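Local structure of thiol-activated cytolysin (Desulfobulbus propionicus, 6NAL) at residues R4-N8 with K207-I211; K194-Y198 with A331-N335. The protein probably oligomerises on target membranes and opens large beta-barrel pores, as cholesterol-dependent cytolysins do. All coordinates share one frame; numbering follows the deposited sequence.

How the contacts relate
Contacts 1 and 2 alternate along the chain in the order 4-8, 194-198, 207-211, 331-335. Their centres lie 33 Å apart and their nearest atoms about 18 Å apart, so they do not touch. Contact 2 sits in the antiparallel sheet, where strands 187-202 and 332-340 both pair with strand 232-250. Contact 1 lies farther from the centre of the chain, where the loop leaving strand 187-202 meets the N-terminal helix 2-12. Leu341, just after strand 332-340, touches Ile211, so the ends of both strands lead from the sheet, probably part of the pore-forming machinery, toward contact 1.

Contact 1 (R4-N8 with K207-I211); sequences RALIN and KPADI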
loop_
_atom_site.group_PDB
_atom_site.type_symbol
_atom_site.label_atom_id
_atom_site.label_comp_id
_atom_site.label_asym_id
_atom_site.label_seq_id
_atom_site.Cartn_x
_atom_site.Cartn_y
_atom_site.Cartn_z
ATOM N N ARG A 4 20.864 -22.627 56.489
ATOM C CA ARG A 4 19.696 -22.235 55.709
ATOM C C ARG A 4 19.183 -20.876 56.127
ATOM O O ARG A 4 18.757 -20.079 55.286
ATOM C CB ARG A 4 18.587 -23.252 55.875
ATOM C CG ARG A 4 18.758 -24.443 54.978
ATOM C CD ARG A 4 17.512 -25.276 54.902
ATOM N NE ARG A 4 17.841 -26.569 54.322
ATOM C CZ ARG A 4 17.271 -27.717 54.667
ATOM N NH1 ARG A 4 16.350 -27.747 55.611
ATOM N NH2 ARG A 4 17.621 -28.839 54.061
ATOM N N ALA A 5 19.216 -20.594 57.426
ATOM C CA ALA A 5 18.719 -19.320 57.915
ATOM C C ALA A 5 19.557 -18.159 57.405
ATOM O O ALA A 5 19.026 -17.059 57.210
ATOM C CB ALA A 5 18.675 -19.345 59.446
ATOM N N LEU A 6 20.851 -18.380 57.162
ATOM C CA LEU A 6 21.685 -17.347 56.542
ATOM C C LEU A 6 21.365 -17.199 55.060
ATOM O O LEU A 6 21.351 -16.080 54.525
ATOM C CB LEU A 6 23.170 -17.689 56.732
ATOM C CG LEU A 6 24.193 -16.809 55.991
ATOM C CD1 LEU A 6 24.097 -15.381 56.521
ATOM C CD2 LEU A 6 25.656 -17.330 56.104
ATOM N N ILE A 7 21.087 -18.313 54.381
ATOM C CA ILE A 7 20.732 -18.252 52.967
ATOM C C ILE A 7 19.411 -17.530 52.782
ATOM O O ILE A 7 19.289 -16.684 51.898
ATOM C CB ILE A 7 20.719 -19.663 52.360
ATOM C CG1 ILE A 7 22.175 -20.145 52.255
ATOM C CG2 ILE A 7 20.077 -19.671 50.988
ATOM C CD1 ILE A 7 22.316 -21.621 51.971
ATOM N N ASN A 8 18.424 -17.799 53.636
ATOM C CA ASN A 8 17.165 -17.070 53.538
ATOM C C ASN A 8 17.382 -15.574 53.701
ATOM O O ASN A 8 16.913 -14.775 52.883
ATOM C CB ASN A 8 16.176 -17.586 54.562
ATOM C CG ASN A 8 15.537 -18.870 54.113
ATOM O OD1 ASN A 8 15.299 -19.072 52.910
ATOM N ND2 ASN A 8 15.298 -19.779 55.061
ATOM N N LYS A 207 9.733 -21.437 52.081
ATOM C CA LYS A 207 10.976 -20.714 52.344
ATOM C C LYS A 207 12.049 -21.232 51.385
ATOM O O LYS A 207 12.291 -22.443 51.333
ATOM C CB LYS A 207 11.418 -20.850 53.812
ATOM C CG LYS A 207 11.182 -19.532 54.647
ATOM C CD LYS A 207 12.418 -18.592 54.727
ATOM C CE LYS A 207 12.155 -17.310 55.557
ATOM N NZ LYS A 207 11.404 -16.228 54.816
ATOM N N PRO A 208 12.691 -20.360 50.616
ATOM C CA PRO A 208 13.494 -20.835 49.479
ATOM C C PRO A 208 14.679 -21.685 49.876
ATOM O O PRO A 208 15.036 -22.610 49.137
ATOM C CB PRO A 208 13.958 -19.529 48.812
ATOM C CG PRO A 208 13.097 -18.446 49.393
ATOM C CD PRO A 208 12.724 -18.903 50.761
ATOM N N ALA A 209 15.318 -21.370 51.006
ATOM C CA ALA A 209 16.520 -22.089 51.417
ATOM C C ALA A 209 16.271 -23.583 51.552
ATOM O O ALA A 209 17.211 -24.385 51.418
ATOM C CB ALA A 209 17.042 -21.527 52.739
ATOM N N ASP A 210 15.022 -23.983 51.785
ATOM C CA ASP A 210 14.689 -25.410 51.900
ATOM C C ASP A 210 15.082 -26.249 50.677
ATOM O O ASP A 210 15.123 -27.480 50.770
ATOM C CB ASP A 210 13.180 -25.622 52.139
ATOM C CG ASP A 210 12.659 -24.942 53.423
ATOM O OD1 ASP A 210 13.398 -24.135 54.054
ATOM O OD2 ASP A 210 11.490 -25.221 53.792
ATOM N N ILE A 211 15.329 -25.628 49.522
ATOM C CA ILE A 211 15.831 -26.369 48.369
ATOM C C ILE A 211 17.254 -26.860 48.579
ATOM O O ILE A 211 17.670 -27.828 47.917
ATOM C CB ILE A 211 15.758 -25.500 47.102
ATOM C CG1 ILE A 211 16.084 -26.301 45.849
ATOM C CG2 ILE A 211 16.725 -24.288 47.172
ATOM C CD1 ILE A 211 14.904 -26.983 45.239
#
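The backbones of Arg4 and Ala209 approach to 5.3 Å between their CA atoms where helix 2-12, near the N-terminal end of the thiol-activated cytolysin chain, packs on the short 3-10 turn 208-211 in the loop after strand 187-202. Ala209 is the residue of the turn packed closest to the helix. Its methyl points into the helix surface, with CB 3.9 Å from Arg4 CB and 4.0 Å from Ile7 CG2. Asn8 supplies the polar link: Ala209 N donates to Asn8 OD1 over 3.0 Å, with an N-H...O angle of 150° and the donor tilted 23° from the carbonyl plane. The Asn8 carboxamide therefore grips an N-H in the first turn of the 3-10 segment, ahead of its internal bonds from Asp210 N to Lys207 O and from Ile211 N to Pro208 O. The Lys207 chain, bent at chi2 and chi4, runs across this carboxamide and meets it through CD. Pro208 CD approaches the same Asn8 oxygen at 3.4 Å. Arg4, extended from CG to NE, passes across the Ala209 carbonyl, with CD 3.6 Å from Ala209 O. Its NH2 is held beyond the contact by a salt bridge to Asp96 and a hydrogen bond to Phe212 O; Asp210 CA stands 4.1 Å above one face of the guanidinium, offset toward the rim.

Contact 2 (K194-Y198 with A331-N335); sequences KQIFY and AAPLN
Phe197 and Tyr198 form a classic beta bulge, both facing Tyr240 of strand 232-250, and both aromatic rings reach the same methyl, that of Ala331. Strands 187-202 and 332-340 each pair with strand 232-250 in what is probably the central bent sheet of the cytolysin core, as in cholesterol-dependent cytolysins. Here, however, their short segments run at 114° to one another with axes 8.9 Å apart, and they meet through side chains; bulge and crossing mark where the two strands diverge. Ala331 CB sits at the edge of the Phe197 ring, near its plane, 3.8 Å from CD2, and 3.9 Å from Tyr198 CE1. Tyr198 CG lies between its own backbone N and carbonyl carbon (chi1 57°), and the ring extends toward the start of the 331-335 segment. There a water in the plane of the ring joins Tyr198 OH, 2.6 Å away, to Ala331 N, from which it accepts a hydrogen bond. The Tyr198 ring also meets that of Tyr240, their planes nearly parallel. At the other end of the contact, the Lys194 and Leu334 side chains lie antiparallel alongside each other, with Lys194 CE touching Leu334 CD1. The lysine chain leaves anti to its backbone N and bends at chi3 and chi4 to bring NZ to Asn335 OD1, to which it donates over 2.7 Å at a C=O...N angle of 134°. The other end of that carboxamide, ND2, donates to Gly164 O. Bonded at both ends, the Asn335 amide has its rotation fixed. Its oxygen would stabilise the buried ammonium, probably offsetting in part the nearby Arg192 guanidinium, which would tend to lower the lysine's proton affinity.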
loop_
_atom_site.group_PDB
_atom_site.type_symbol
_atom_site.label_atom_id
_atom_site.label_comp_id
_atom_site.label_asym_id
_atom_site.label_seq_id
_atom_site.Cartn_x
_atom_site.Cartn_y
_atom_site.Cartn_z
ATOM N N LYS A 194 3.913 -27.936 16.222
ATOM C CA LYS A 194 4.380 -28.260 17.557
ATOM C C LYS A 194 3.324 -28.971 18.379
ATOM O O LYS A 194 2.217 -28.460 18.547
ATOM C CB LYS A 194 4.811 -26.997 18.299
ATOM C CG LYS A 194 5.436 -27.237 19.727
ATOM C CD LYS A 194 5.420 -25.914 20.552
ATOM C CE LYS A 194 6.703 -25.820 21.323
ATOM N NZ LYS A 194 7.287 -24.408 21.398
ATOM N N GLN A 195 3.694 -30.104 18.973
ATOM C CA GLN A 195 2.759 -30.833 19.820
ATOM C C GLN A 195 3.385 -31.162 21.161
ATOM O O GLN A 195 4.448 -31.779 21.213
ATOM C CB GLN A 195 2.280 -32.128 19.157
ATOM C CG GLN A 195 1.210 -32.810 19.977
ATOM C CD GLN A 195 0.615 -34.035 19.281
ATOM O OE1 GLN A 195 1.039 -34.395 18.182
ATOM N NE2 GLN A 195 -0.329 -34.706 19.952
ATOM N N ILE A 196 2.691 -30.804 22.240
ATOM C CA ILE A 196 3.108 -31.114 23.602
ATOM C C ILE A 196 2.432 -32.405 24.052
ATOM O O ILE A 196 1.199 -32.460 24.154
ATOM C CB ILE A 196 2.755 -29.965 24.559
ATOM C CG1 ILE A 196 3.367 -28.639 24.076
ATOM C CG2 ILE A 196 3.181 -30.280 25.964
ATOM C CD1 ILE A 196 2.925 -27.417 24.932
ATOM N N PHE A 197 3.234 -33.425 24.405
ATOM C CA PHE A 197 2.641 -34.683 24.863
ATOM C C PHE A 197 2.339 -34.615 26.349
ATOM O O PHE A 197 1.215 -34.891 26.767
ATOM C CB PHE A 197 3.547 -35.894 24.566
ATOM C CG PHE A 197 3.766 -36.150 23.100
ATOM C CD1 PHE A 197 2.793 -35.849 22.170
ATOM C CD2 PHE A 197 4.940 -36.693 22.654
ATOM C CE1 PHE A 197 3.004 -36.079 20.821
ATOM C CE2 PHE A 197 5.161 -36.922 21.307
ATOM C CZ PHE A 197 4.193 -36.596 20.386
ATOM N N TYR A 198 3.329 -34.238 27.161
ATOM C CA TYR A 198 3.114 -34.059 28.590
ATOM C C TYR A 198 4.026 -32.974 29.168
ATOM O O TYR A 198 4.992 -32.538 28.541
ATOM C CB TYR A 198 3.366 -35.361 29.358
ATOM C CG TYR A 198 4.760 -35.937 29.134
ATOM C CD1 TYR A 198 5.020 -36.768 28.055
ATOM C CD2 TYR A 198 5.840 -35.644 30.003
ATOM C CE1 TYR A 198 6.292 -37.317 27.864
ATOM C CE2 TYR A 198 7.083 -36.183 29.792
ATOM C CZ TYR A 198 7.281 -37.030 28.735
ATOM O OH TYR A 198 8.521 -37.549 28.497
ATOM N N ALA A 331 9.781 -38.668 24.152
ATOM C CA ALA A 331 9.451 -37.326 23.744
ATOM C C ALA A 331 10.651 -36.402 23.952
ATOM O O ALA A 331 11.529 -36.659 24.779
ATOM C CB ALA A 331 8.251 -36.802 24.509
ATOM N N ALA A 332 10.684 -35.316 23.184
ATOM C CA ALA A 332 11.813 -34.402 23.358
ATOM C C ALA A 332 11.430 -33.262 24.284
ATOM O O ALA A 332 10.254 -32.872 24.335
ATOM C CB ALA A 332 12.260 -33.840 22.021
ATOM N N PRO A 333 12.361 -32.751 25.091
ATOM C CA PRO A 333 12.072 -31.515 25.814
ATOM C C PRO A 333 11.991 -30.374 24.818
ATOM O O PRO A 333 12.767 -30.311 23.864
ATOM C CB PRO A 333 13.264 -31.355 26.774
ATOM C CG PRO A 333 14.339 -32.245 26.250
ATOM C CD PRO A 333 13.612 -33.387 25.565
ATOM N N LEU A 334 11.037 -29.483 25.042
ATOM C CA LEU A 334 10.743 -28.426 24.084
ATOM C C LEU A 334 10.974 -27.078 24.724
ATOM O O LEU A 334 11.861 -26.346 24.299
ATOM C CB LEU A 334 9.306 -28.508 23.577
ATOM C CG LEU A 334 9.009 -29.753 22.774
ATOM C CD1 LEU A 334 7.605 -29.795 22.229
ATOM C CD2 LEU A 334 10.034 -29.902 21.636
ATOM N N ASN A 335 10.224 -26.758 25.763
ATOM C CA ASN A 335 10.377 -25.466 26.408
ATOM C C ASN A 335 10.410 -25.663 27.915
ATOM O O ASN A 335 9.884 -26.647 28.438
ATOM C CB ASN A 335 9.253 -24.525 25.986
ATOM C CG ASN A 335 9.259 -24.236 24.477
ATOM O OD1 ASN A 335 8.587 -24.924 23.691
ATOM N ND2 ASN A 335 10.004 -23.226 24.075
HETATM O O HOH W 1 9.099 -39.472 26.768
#